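PDB 3ZMR: cellulase (glycosyl hydrolase family 5) from Bacteroides ovatus, which cleaves the beta-1,4-linked glucan backbone of xyloglucan from within, with retention of the beta-configuration, releasing xyloglucan oligosaccharides. Local coordinates for residues A[97-102]-A[293-298]; A[92-97]-A[322-327]. All coordinates share one frame; numbering follows the deposited sequence. Where two conformers were deposited one is given.

Interaction 1: A[97-102]-A[293-298]; sequences PAYDEY and RATGGR
A294 meets the ring of Y99 through its single methyl group: CB lies 3.7 Å from the centroid of the Y99 ring, over one face and offset toward the rim, a CH-pi contact. CG of Y99 stands anti to its carbonyl carbon (chi1 -70°); one face of the ring lies under that methyl, and T295 CG2 sits at its edge, in plane. The same methyl is closed in by the backbone, A294 CB lying 3.3 Å from P97 O, and by the proline ring, whose CD is 4.0 Å from that CB. No direct hydrogen bond joins the two segments; one water does the work, donating to P97 O and to A294 O and accepting from Y99 N. Y102 turns the edge of its ring to A294 O, CD1 of Y102 being 3.4 Å from that oxygen, while CE1 lies 3.8 Å from CA of G296. A side chain built on G296 would run into that CE1, and the positive phi of G296 by itself favours glycine. Farther out, the Y99 hydroxyl is hydrogen-bonded to E238 and its ring forms a cation-pi pair with K242, whose NZ also salt-bridges OE1 of E101. An alanine in place of Y99 would probably leave the A294 methyl without its aromatic cover and E238 without this hydroxyl partner. R249 ties the carbonyls of E101 and T295 together. This is loop packing outside the eight-stranded barrel of a family 5 glycoside hydrolase: type I turn Y99-Y102 laid against type I turn R293-G296, which leads out of helix 275-293.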
ATOM      1  N   PRO A  97      -3.951 -13.926 -13.735  1.00 17.42           N
ATOM      2  CA  PRO A  97      -5.089 -14.873 -13.811  1.00 16.25           C
ATOM      3  C   PRO A  97      -5.955 -14.649 -15.041  1.00 16.70           C
ATOM      4  O   PRO A  97      -6.022 -13.544 -15.535  1.00 16.55           O
ATOM      5  CB  PRO A  97      -5.903 -14.565 -12.545  1.00 21.98           C
ATOM      6  CG  PRO A  97      -4.969 -13.838 -11.634  1.00 34.27           C
ATOM      7  CD  PRO A  97      -3.982 -13.123 -12.498  1.00 22.90           C
ATOM      8  N   ALA A  98      -6.603 -15.713 -15.519  1.00 20.44           N
ATOM      9  CA  ALA A  98      -7.470 -15.633 -16.691  1.00 15.86           C
ATOM     10  C   ALA A  98      -8.888 -15.307 -16.258  1.00 19.31           C
ATOM     11  O   ALA A  98      -9.514 -16.130 -15.557  1.00 22.54           O
ATOM     12  CB  ALA A  98      -7.425 -16.941 -17.468  1.00 21.86           C
ATOM     13  N   TYR A  99      -9.383 -14.127 -16.651  1.00 17.84           N
ATOM     14  CA  TYR A  99     -10.805 -13.738 -16.386  1.00 15.65           C
ATOM     15  C   TYR A  99     -11.610 -13.675 -17.666  1.00 14.92           C
ATOM     16  O   TYR A  99     -11.159 -13.138 -18.679  1.00 14.92           O
ATOM     17  CB  TYR A  99     -10.980 -12.360 -15.718  1.00 14.04           C
ATOM     18  CG  TYR A  99     -10.536 -12.216 -14.276  1.00 13.30           C
ATOM     19  CD1 TYR A  99     -10.299 -13.294 -13.465  1.00 17.71           C
ATOM     20  CD2 TYR A  99     -10.321 -10.943 -13.753  1.00 12.73           C
ATOM     21  CE1 TYR A  99      -9.901 -13.123 -12.152  1.00 19.21           C
ATOM     22  CE2 TYR A  99      -9.928 -10.756 -12.451  1.00 12.88           C
ATOM     23  CZ  TYR A  99      -9.688 -11.844 -11.652  1.00 14.37           C
ATOM     24  OH  TYR A  99      -9.308 -11.687 -10.334  1.00 15.52           O
ATOM     25  N   ASP A 100     -12.824 -14.211 -17.616  1.00 14.87           N
ATOM     26  CA  ASP A 100     -13.702 -14.157 -18.806  1.00 15.34           C
ATOM     27  C   ASP A 100     -13.990 -12.712 -19.280  1.00 12.61           C
ATOM     28  O   ASP A 100     -14.185 -12.450 -20.450  1.00 15.00           O
ATOM     29  CB  ASP A 100     -15.029 -14.856 -18.518  1.00 16.91           C
ATOM     30  CG  ASP A 100     -14.895 -16.365 -18.354  1.00 23.43           C
ATOM     31  OD1 ASP A 100     -13.825 -16.933 -18.657  1.00 26.60           O
ATOM     32  OD2 ASP A 100     -15.887 -16.979 -17.918  1.00 31.99           O
ATOM     33  N   GLU A 101     -13.957 -11.783 -18.328  1.00 13.65           N
ATOM     34  CA  GLU A 101     -14.276 -10.393 -18.548  1.00 12.93           C
ATOM     35  C   GLU A 101     -13.092  -9.578 -19.102  1.00 11.73           C
ATOM     36  O   GLU A 101     -13.246  -8.388 -19.427  1.00 13.28           O
ATOM     37  CB  GLU A 101     -14.737  -9.741 -17.226  1.00 14.10           C
ATOM     38  CG  GLU A 101     -15.981 -10.348 -16.597  1.00 16.37           C
ATOM     39  CD  GLU A 101     -15.752 -11.536 -15.695  1.00 16.63           C
ATOM     40  OE1 GLU A 101     -14.651 -12.114 -15.633  1.00 15.24           O
ATOM     41  OE2 GLU A 101     -16.736 -11.896 -15.005  1.00 25.27           O
ATOM     42  N   TYR A 102     -11.918 -10.205 -19.196  1.00 11.88           N
ATOM     43  CA  TYR A 102     -10.716  -9.546 -19.724  1.00 12.22           C
ATOM     44  C   TYR A 102     -10.967  -8.878 -21.071  1.00 10.67           C
ATOM     45  O   TYR A 102     -11.605  -9.444 -21.964  1.00 13.66           O
ATOM     46  CB  TYR A 102      -9.599 -10.559 -19.880  1.00 15.80           C
ATOM     47  CG  TYR A 102      -8.322 -10.048 -20.487  1.00 10.04           C
ATOM     48  CD1 TYR A 102      -7.341  -9.406 -19.727  1.00 12.99           C
ATOM     49  CD2 TYR A 102      -8.076 -10.244 -21.841  1.00 14.23           C
ATOM     50  CE1 TYR A 102      -6.141  -9.006 -20.317  1.00 15.12           C
ATOM     51  CE2 TYR A 102      -6.904  -9.837 -22.431  1.00 15.07           C
ATOM     52  CZ  TYR A 102      -5.952  -9.202 -21.678  1.00 16.14           C
ATOM     53  OH  TYR A 102      -4.769  -8.842 -22.273  1.00 15.71           O
ATOM     54  N   ARG A 293      -4.879  -6.343 -12.844  1.00  8.91           N
ATOM     55  CA  ARG A 293      -4.249  -6.579 -14.166  1.00  7.97           C
ATOM     56  C   ARG A 293      -5.027  -7.608 -15.010  1.00  8.59           C
ATOM     57  O   ARG A 293      -5.090  -7.479 -16.230  1.00  9.87           O
ATOM     58  CB  ARG A 293      -2.790  -7.006 -14.022  1.00  9.09           C
ATOM     59  CG  ARG A 293      -1.874  -5.970 -13.357  1.00  9.09           C
ATOM     60  CD  ARG A 293      -1.829  -4.596 -14.034  1.00  9.00           C
ATOM     61  NE  ARG A 293      -0.800  -3.773 -13.396  1.00  8.62           N
ATOM     62  CZ  ARG A 293      -0.857  -2.456 -13.196  1.00  7.89           C
ATOM     63  NH1 ARG A 293      -1.930  -1.770 -13.575  1.00  9.87           N
ATOM     64  NH2 ARG A 293       0.131  -1.838 -12.582  1.00 14.77           N
ATOM     65  N   ALA A 294      -5.643  -8.574 -14.331  1.00  7.49           N
ATOM     66  CA  ALA A 294      -6.398  -9.632 -14.995  1.00  9.03           C
ATOM     67  C   ALA A 294      -7.663  -9.085 -15.705  1.00  9.69           C
ATOM     68  O   ALA A 294      -8.290  -9.769 -16.519  1.00 11.80           O
ATOM     69  CB  ALA A 294      -6.764 -10.749 -14.030  1.00 14.76           C
ATOM     70  N   THR A 295      -8.074  -7.873 -15.357  1.00  8.85           N
ATOM     71  CA  THR A 295      -9.225  -7.259 -16.043  1.00  9.39           C
ATOM     72  C   THR A 295      -8.874  -6.597 -17.376  1.00  9.51           C
ATOM     73  O   THR A 295      -9.742  -6.311 -18.213  1.00 10.77           O
ATOM     74  CB  THR A 295      -9.996  -6.282 -15.139  1.00  8.95           C
ATOM     75  OG1 THR A 295      -9.211  -5.134 -14.827  1.00  9.31           O
ATOM     76  CG2 THR A 295     -10.451  -6.970 -13.861  1.00 10.86           C
ATOM     77  N   GLY A 296      -7.599  -6.309 -17.561  1.00  9.56           N
ATOM     78  CA  GLY A 296      -7.127  -5.720 -18.788  1.00  9.24           C
ATOM     79  C   GLY A 296      -7.620  -4.324 -19.057  1.00 10.49           C
ATOM     80  O   GLY A 296      -7.864  -3.539 -18.136  1.00  9.56           O
ATOM     81  N   GLY A 297      -7.783  -3.971 -20.331  1.00 10.98           N
ATOM     82  CA  GLY A 297      -8.130  -2.610 -20.709  1.00  8.82           C
ATOM     83  C   GLY A 297      -7.138  -1.612 -20.130  1.00  8.53           C
ATOM     84  O   GLY A 297      -5.926  -1.865 -20.044  1.00  8.22           O
ATOM     85  N   ARG A 298      -7.638  -0.452 -19.726  1.00  8.57           N
ATOM     86  CA  ARG A 298      -6.767   0.562 -19.115  1.00  8.60           C
ATOM     87  C   ARG A 298      -6.182   0.087 -17.772  1.00  7.60           C
ATOM     88  O   ARG A 298      -5.181   0.638 -17.295  1.00  8.67           O
ATOM     89  CB  ARG A 298      -7.539   1.852 -18.924  1.00  8.65           C
ATOM     90  CG  ARG A 298      -7.872   2.573 -20.229  1.00 10.32           C
ATOM     91  CD  ARG A 298      -8.728   3.766 -19.900  1.00 10.01           C
ATOM     92  NE  ARG A 298      -9.258   4.562 -21.001  1.00 10.21           N
ATOM     93  CZ  ARG A 298     -10.289   4.240 -21.755  1.00 10.56           C
ATOM     94  NH1 ARG A 298     -10.878   3.041 -21.681  1.00 15.49           N
ATOM     95  NH2 ARG A 298     -10.735   5.158 -22.628  1.00 15.57           N
TER
HETATM   96  O   HOH W   1      -7.400 -12.183 -17.421  1.00 16.90           O

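Interaction 2: A[92-97]-A[322-327]; sequences SLYSVP and MPLDIV
Y94 lays one face of its ring over the backbone of L324 and D325, with D325 N above the ring centre and L324 O toward the rim. CB of Y94 points toward 322-327, with CG anti to the backbone N (chi1 166°) at the root of the ring. On one flank the side chains of Y94 and L324 cross obliquely, CD1 of the ring touching CB of L324 at 3.6 Å. On the other flank CB of I326 lies at the ring edge, in its plane, 3.8 Å from Y94 CE2. Beside it V96 and I326 meet at about a right angle, V96 CG1 being 4.1 Å from I326 CB. CD1 of I326 in turn reaches the carbonyl oxygen of Y94, at 3.7 Å. D325 directs its carboxylate elsewhere: OD1 accepts a hydrogen bond from I326 N, 2.8 Å away, on the anti side and 34° out of the carboxylate plane, and also takes a salt bridge from R293. The Y94 hydroxyl is hydrogen-bonded to N290 of helix 275-293. With no hydrogen bond running directly between the segments, this contact rests on van der Waals packing of an aromatic face against peptide groups and aliphatic carbons, while its polar ends are bound to the neighbouring helix.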
ATOM      1  N   SER A  92       9.022 -19.760 -15.666  1.00 14.73           N
ATOM      2  CA  SER A  92       8.247 -18.887 -16.543  1.00 15.46           C
ATOM      3  C   SER A  92       8.222 -17.441 -16.081  1.00 15.23           C
ATOM      4  O   SER A  92       8.587 -17.117 -14.949  1.00 16.09           O
ATOM      5  CB  SER A  92       6.845 -19.420 -16.802  1.00 34.00           C
ATOM      6  OG  SER A  92       6.156 -19.617 -15.613  1.00 27.16           O
ATOM      7  N   LEU A  93       7.851 -16.563 -17.013  1.00 18.15           N
ATOM      8  CA  LEU A  93       7.632 -15.154 -16.713  1.00 16.16           C
ATOM      9  C   LEU A  93       6.299 -14.987 -15.975  1.00 14.27           C
ATOM     10  O   LEU A  93       5.448 -15.882 -15.977  1.00 15.46           O
ATOM     11  CB  LEU A  93       7.700 -14.293 -17.985  1.00 27.18           C
ATOM     12  CG  LEU A  93       6.830 -14.628 -19.185  1.00 36.51           C
ATOM     13  CD1 LEU A  93       5.381 -14.258 -18.975  1.00 41.67           C
ATOM     14  CD2 LEU A  93       7.372 -13.876 -20.389  1.00 31.64           C
ATOM     15  N   TYR A  94       6.106 -13.821 -15.370  1.00 14.72           N
ATOM     16  CA  TYR A  94       4.852 -13.547 -14.637  1.00 12.97           C
ATOM     17  C   TYR A  94       3.658 -13.415 -15.604  1.00 15.23           C
ATOM     18  O   TYR A  94       3.761 -12.746 -16.636  1.00 16.66           O
ATOM     19  CB  TYR A  94       4.968 -12.263 -13.800  1.00 16.05           C
ATOM     20  CG  TYR A  94       3.632 -11.697 -13.273  1.00 17.43           C
ATOM     21  CD1 TYR A  94       3.133 -12.133 -12.099  1.00 18.96           C
ATOM     22  CD2 TYR A  94       2.899 -10.741 -13.982  1.00 22.69           C
ATOM     23  CE1 TYR A  94       1.956 -11.652 -11.581  1.00 14.51           C
ATOM     24  CE2 TYR A  94       1.694 -10.240 -13.499  1.00 20.42           C
ATOM     25  CZ  TYR A  94       1.218 -10.707 -12.283  1.00 18.66           C
ATOM     26  OH  TYR A  94       0.020 -10.238 -11.762  1.00 20.54           O
ATOM     27  N   SER A  95       2.542 -14.048 -15.246  1.00 14.34           N
ATOM     28  CA  SER A  95       1.293 -13.934 -15.979  1.00 16.18           C
ATOM     29  C   SER A  95       0.154 -13.706 -14.996  1.00 14.94           C
ATOM     30  O   SER A  95       0.209 -14.133 -13.830  1.00 18.77           O
ATOM     31  CB  SER A  95       1.050 -15.201 -16.821  1.00 21.15           C
ATOM     32  OG  SER A  95       0.861 -16.335 -15.999  1.00 24.91           O
ATOM     33  N   VAL A  96      -0.886 -13.059 -15.516  1.00 17.47           N
ATOM     34  CA  VAL A  96      -2.072 -12.680 -14.754  1.00 19.70           C
ATOM     35  C   VAL A  96      -3.098 -13.817 -14.782  1.00 18.54           C
ATOM     36  O   VAL A  96      -3.129 -14.587 -15.727  1.00 18.81           O
ATOM     37  CB  VAL A  96      -2.732 -11.356 -15.300  1.00 21.25           C
ATOM     38  CG1 VAL A  96      -1.712 -10.232 -15.308  1.00 26.31           C
ATOM     39  CG2 VAL A  96      -3.338 -11.509 -16.706  1.00 21.96           C
ATOM     40  N   PRO A  97      -3.951 -13.926 -13.735  1.00 17.42           N
ATOM     41  CA  PRO A  97      -5.089 -14.873 -13.811  1.00 16.25           C
ATOM     42  C   PRO A  97      -5.955 -14.649 -15.041  1.00 16.70           C
ATOM     43  O   PRO A  97      -6.022 -13.544 -15.535  1.00 16.55           O
ATOM     44  CB  PRO A  97      -5.903 -14.565 -12.545  1.00 21.98           C
ATOM     45  CG  PRO A  97      -4.969 -13.838 -11.634  1.00 34.27           C
ATOM     46  CD  PRO A  97      -3.982 -13.123 -12.498  1.00 22.90           C
ATOM     47  N   MET A 322       8.228  -5.869  -3.355  1.00 10.58           N
ATOM     48  CA  MET A 322       7.501  -5.401  -4.529  0.50 10.26           C
ATOM     49  C   MET A 322       6.718  -6.548  -5.140  1.00  9.56           C
ATOM     50  O   MET A 322       7.279  -7.632  -5.388  1.00 12.68           O
ATOM     51  CB  MET A 322       8.445  -4.813  -5.589  0.50 26.10           C
ATOM     52  CG  MET A 322       8.914  -3.400  -5.287  0.50 14.15           C
ATOM     53  SD  MET A 322       7.626  -2.147  -5.324  0.50 13.47           S
ATOM     54  CE  MET A 322       7.379  -1.806  -7.065  0.50 11.43           C
ATOM     55  N   PRO A 323       5.419  -6.339  -5.402  1.00  9.45           N
ATOM     56  CA  PRO A 323       4.717  -7.368  -6.138  1.00 10.00           C
ATOM     57  C   PRO A 323       5.296  -7.544  -7.556  1.00  8.69           C
ATOM     58  O   PRO A 323       5.798  -6.609  -8.144  1.00 11.81           O
ATOM     59  CB  PRO A 323       3.283  -6.843  -6.226  1.00 11.39           C
ATOM     60  CG  PRO A 323       3.152  -5.829  -5.130  1.00 17.86           C
ATOM     61  CD  PRO A 323       4.529  -5.228  -5.031  1.00 12.07           C
ATOM     62  N   LEU A 324       5.135  -8.755  -8.088  1.00  9.33           N
ATOM     63  CA  LEU A 324       5.363  -8.992  -9.496  1.00  9.39           C
ATOM     64  C   LEU A 324       4.233  -8.325 -10.280  1.00  8.50           C
ATOM     65  O   LEU A 324       3.083  -8.271  -9.833  1.00 11.62           O
ATOM     66  CB  LEU A 324       5.361 -10.501  -9.820  1.00 15.26           C
ATOM     67  CG  LEU A 324       6.403 -11.371  -9.133  1.00 15.15           C
ATOM     68  CD1 LEU A 324       6.129 -12.840  -9.475  1.00 24.02           C
ATOM     69  CD2 LEU A 324       7.809 -10.955  -9.534  1.00 25.47           C
ATOM     70  N   ASP A 325       4.544  -7.824 -11.445  1.00 11.23           N
ATOM     71  CA  ASP A 325       3.560  -7.116 -12.265  1.00 10.71           C
ATOM     72  C   ASP A 325       3.817  -7.462 -13.754  1.00  9.57           C
ATOM     73  O   ASP A 325       4.878  -7.976 -14.120  1.00 13.30           O
ATOM     74  CB  ASP A 325       3.652  -5.593 -11.968  1.00  9.45           C
ATOM     75  CG  ASP A 325       2.411  -4.786 -12.401  1.00  9.49           C
ATOM     76  OD1 ASP A 325       1.432  -5.350 -12.994  1.00 10.73           O
ATOM     77  OD2 ASP A 325       2.397  -3.567 -12.085  1.00  9.86           O
ATOM     78  N   ILE A 326       2.833  -7.145 -14.590  1.00 10.32           N
ATOM     79  CA  ILE A 326       2.841  -7.427 -16.030  1.00 12.38           C
ATOM     80  C   ILE A 326       3.291  -6.203 -16.850  1.00 12.19           C
ATOM     81  O   ILE A 326       3.564  -6.322 -18.044  1.00 16.85           O
ATOM     82  CB  ILE A 326       1.422  -7.856 -16.509  1.00 16.11           C
ATOM     83  CG1 ILE A 326       1.439  -8.450 -17.932  1.00 22.48           C
ATOM     84  CG2 ILE A 326       0.426  -6.674 -16.418  1.00 17.81           C
ATOM     85  CD1 ILE A 326       2.171  -9.760 -18.040  1.00 59.69           C
ATOM     86  N   VAL A 327       3.395  -5.037 -16.191  1.00 10.47           N
ATOM     87  CA  VAL A 327       3.899  -3.785 -16.759  1.00 10.81           C
ATOM     88  C   VAL A 327       4.999  -3.280 -15.847  1.00 10.96           C
ATOM     89  O   VAL A 327       5.028  -3.612 -14.656  1.00 12.60           O
ATOM     90  CB  VAL A 327       2.834  -2.704 -16.925  1.00 14.67           C
ATOM     91  CG1 VAL A 327       1.925  -3.021 -18.099  1.00 18.76           C
ATOM     92  CG2 VAL A 327       2.075  -2.494 -15.618  1.00 11.86           C
TER

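How the interactions relate
Interactions 1 and 2 have centres 13 Å apart and share P97, which ends one segment and begins the other. Both involve the connection from strand 85-91, the last in sequence of the BACON domain sheet, to helix 115-122. In chain order 92-97 comes first, then 97-102, 293-298 and 322-327, so interaction 2 brackets interaction 1. R293, at the end of helix 275-293, joins them: it forms the salt bridge with D325, and its CB packs on CG1 of V96. Successive parts of the linker thus lie against loops leading to barrel strands 304-307 and 331-337, and this part of it probably stays against the catalytic module, away from the substrate sites.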